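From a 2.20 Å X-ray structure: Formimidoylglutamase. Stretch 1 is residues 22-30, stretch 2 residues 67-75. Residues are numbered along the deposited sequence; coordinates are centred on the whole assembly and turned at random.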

# COMPACT_ATOMS: atom_id res chain seq x y z
N VAL D 22 1.77 34.42 2.20
CA VAL D 22 0.73 33.44 2.50
C VAL D 22 0.36 33.46 3.97
O VAL D 22 1.22 33.63 4.84
CB VAL D 22 1.18 32.02 2.10
CG1 VAL D 22 0.12 30.97 2.43
CG2 VAL D 22 1.52 32.01 0.62
N THR D 23 -0.93 33.30 4.24
CA THR D 23 -1.38 33.06 5.60
C THR D 23 -2.16 31.76 5.63
O THR D 23 -3.27 31.69 5.11
CB THR D 23 -2.30 34.14 6.14
OG1 THR D 23 -1.58 35.38 6.22
CG2 THR D 23 -2.77 33.74 7.54
N LYS D 24 -1.57 30.74 6.26
CA LYS D 24 -2.19 29.44 6.41
C LYS D 24 -2.69 29.31 7.83
O LYS D 24 -2.31 30.11 8.69
CB LYS D 24 -1.17 28.34 6.09
CG LYS D 24 -0.69 28.40 4.65
CD LYS D 24 0.25 27.27 4.32
CE LYS D 24 1.47 27.28 5.23
NZ LYS D 24 2.34 26.07 5.03
N MSE D 25 -3.53 28.31 8.09
CA MSE D 25 -4.09 28.15 9.42
C MSE D 25 -2.97 27.99 10.45
O MSE D 25 -3.10 28.40 11.60
CB MSE D 25 -5.07 26.97 9.47
CG MSE D 25 -6.38 27.26 8.75
SE MSE D 25 -7.38 28.78 9.53
CE MSE D 25 -7.98 27.90 11.18
N SER D 26 -1.86 27.39 10.02
CA SER D 26 -0.72 27.23 10.92
C SER D 26 -0.20 28.56 11.47
O SER D 26 0.42 28.59 12.53
CB SER D 26 0.41 26.51 10.22
OG SER D 26 0.58 27.04 8.93
N ASP D 27 -0.44 29.64 10.75
CA ASP D 27 0.04 30.95 11.18
C ASP D 27 -0.92 31.55 12.20
O ASP D 27 -0.61 32.55 12.83
CB ASP D 27 0.19 31.90 9.98
CG ASP D 27 1.15 31.35 8.93
OD1 ASP D 27 2.26 30.91 9.30
OD2 ASP D 27 0.80 31.38 7.73
N LEU D 28 -2.09 30.93 12.36
CA LEU D 28 -3.16 31.53 13.18
C LEU D 28 -3.59 30.67 14.37
O LEU D 28 -4.38 31.10 15.20
CB LEU D 28 -4.38 31.82 12.32
CG LEU D 28 -4.23 32.87 11.23
CD1 LEU D 28 -5.33 32.73 10.24
CD2 LEU D 28 -4.28 34.25 11.88
N ILE D 29 -3.07 29.46 14.44
CA ILE D 29 -3.42 28.53 15.51
C ILE D 29 -2.33 28.55 16.56
O ILE D 29 -1.17 28.32 16.25
CB ILE D 29 -3.59 27.10 14.97
CG1 ILE D 29 -4.84 26.98 14.09
CG2 ILE D 29 -3.63 26.08 16.11
CD1 ILE D 29 -5.04 25.57 13.51
N ALA D 30 -2.71 28.84 17.80
CA ALA D 30 -1.76 28.84 18.90
C ALA D 30 -2.14 27.80 19.95
O ALA D 30 -3.31 27.60 20.26
CB ALA D 30 -1.70 30.20 19.53
N ALA D 67 -4.01 18.62 8.29
CA ALA D 67 -4.65 19.07 7.05
C ALA D 67 -5.11 20.52 7.21
O ALA D 67 -4.97 21.33 6.29
CB ALA D 67 -5.84 18.19 6.69
N LEU D 68 -5.65 20.83 8.38
CA LEU D 68 -6.14 22.18 8.64
C LEU D 68 -4.97 23.18 8.62
O LEU D 68 -5.00 24.14 7.88
CB LEU D 68 -6.90 22.25 9.97
CG LEU D 68 -7.50 23.62 10.30
CD1 LEU D 68 -8.58 23.95 9.30
CD2 LEU D 68 -8.08 23.64 11.71
N LYS D 69 -3.92 22.89 9.37
CA LYS D 69 -2.79 23.82 9.48
C LYS D 69 -2.16 24.10 8.12
O LYS D 69 -1.55 25.15 7.91
CB LYS D 69 -1.72 23.32 10.44
CG LYS D 69 -2.07 23.45 11.92
CD LYS D 69 -1.06 22.70 12.78
CE LYS D 69 -1.30 22.95 14.25
NZ LYS D 69 -0.30 22.18 15.04
N HIS D 70 -2.30 23.16 7.19
CA HIS D 70 -1.67 23.35 5.90
C HIS D 70 -2.57 24.02 4.88
O HIS D 70 -2.12 24.32 3.78
CB HIS D 70 -1.03 22.05 5.38
CG HIS D 70 0.27 21.72 6.05
ND1 HIS D 70 0.35 20.90 7.16
CD2 HIS D 70 1.54 22.12 5.79
CE1 HIS D 70 1.61 20.80 7.54
NE2 HIS D 70 2.35 21.53 6.72
N SER D 71 -3.81 24.31 5.25
CA SER D 71 -4.73 25.02 4.37
C SER D 71 -4.54 26.53 4.51
O SER D 71 -4.19 27.02 5.59
CB SER D 71 -6.18 24.70 4.71
OG SER D 71 -6.43 23.29 4.67
N SER D 72 -4.77 27.25 3.42
CA SER D 72 -4.89 28.69 3.48
C SER D 72 -6.07 29.05 4.37
O SER D 72 -7.12 28.41 4.31
CB SER D 72 -5.12 29.28 2.09
OG SER D 72 -5.60 30.61 2.18
N ALA D 73 -5.88 30.09 5.18
CA ALA D 73 -6.94 30.69 5.98
C ALA D 73 -7.80 31.67 5.18
O ALA D 73 -8.80 32.20 5.69
CB ALA D 73 -6.31 31.42 7.17
N TYR D 74 -7.42 31.93 3.94
CA TYR D 74 -8.09 32.98 3.17
C TYR D 74 -9.30 32.48 2.40
O TYR D 74 -9.22 31.49 1.65
CB TYR D 74 -7.10 33.68 2.23
CG TYR D 74 -7.76 34.72 1.36
CD1 TYR D 74 -8.13 35.96 1.88
CD2 TYR D 74 -8.05 34.46 0.03
CE1 TYR D 74 -8.75 36.90 1.10
CE2 TYR D 74 -8.67 35.41 -0.77
CZ TYR D 74 -9.01 36.64 -0.22
OH TYR D 74 -9.63 37.60 -1.00
N SER D 75 -10.43 33.15 2.59
CA SER D 75 -11.64 32.92 1.80
C SER D 75 -11.79 34.00 0.74
O SER D 75 -11.78 35.19 1.04
CB SER D 75 -12.87 32.93 2.70
OG SER D 75 -14.05 32.90 1.93

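Small interfaces between loops often follow a simple plan: a few apolar side chains fill the space between two backbones, and the backbones satisfy each other's polar groups along the border. The contact between residues 22-30 and 67-75 of this formimidoylglutamase chain, which buries 531 Å² in all, is a compact example.

The apolar centre is organised around Met 25, present as selenomethionine, whose CA-to-CB bond points toward the other stretch. With all three chi angles in m wells, the side chain folds into the space between Leu 68 and Ala 73. Its CG lies 4.0 Å from CD1 of Leu 68, while its SE atom rests 3.7 Å from CB of Ala 73. That methyl group also points toward its partners and is met by a second side chain, Leu 28, whose CD1 comes within 3.5 Å of Ala 73 CB. Leu 28 leaves its backbone sideways, but its end comes nearer, so a branched residue set off to the side still contributes to the cluster. Ile 29, a strand residue, extends the apolar surface: its CD1 is 4.0 Å from CD2 of Leu 68 and equally 4.0 Å from CG of Lys 69. The latter approach illustrates how the aliphatic part of a lysine can serve as apolar surface while the side chain's end leads away.

Next to this cluster, the backbones come together. Lys 24 and Ser 72 form a single beta bridge, their CA atoms 4.1 Å apart. The bonds that define it leave from the neighbours of these two residues: Ala 73 N donates to Thr 23 O at 3.1 Å, and Met 25 N donates to Ser 71 O at 2.9 Å, both close to linear at 165° and 159°. Ala 73 and Met 25 thus supply both backbone donors and side chains to the contact, coupling the polar register to the apolar packing.

Beyond the bridge, the first stretch turns, with Asp 27 N bonded to Lys 24 O at 2.8 Å and Leu 28 N to Met 25 O at 2.8 Å. The side chain of Asp 27 makes no contact with the second stretch, yet its OD2 accepts a bond from Lys 24 N at 2.9 Å, bracing the same turn. Across the gap, the carbonyl of Lys 69, a helical residue, becomes a shared acceptor. Lys 69 O receives Ser 26 N at 3.1 Å, with a more bent angle of 141°, and Ser 26 OG at 3.0 Å. The p rotamer of Ser 26 places its hydroxyl within reach of that oxygen.

At the outer edge, Lys 24 lays its aliphatic chain along the second backbone, its CD 3.8 Å from His 70 O. Its NZ ends 4.1 Å from CD2 of His 70, approaching the exposed ring obliquely. The general lesson is that main-chain bonds and side-chain packing can run side by side, here meeting in Met 25 and Ala 73.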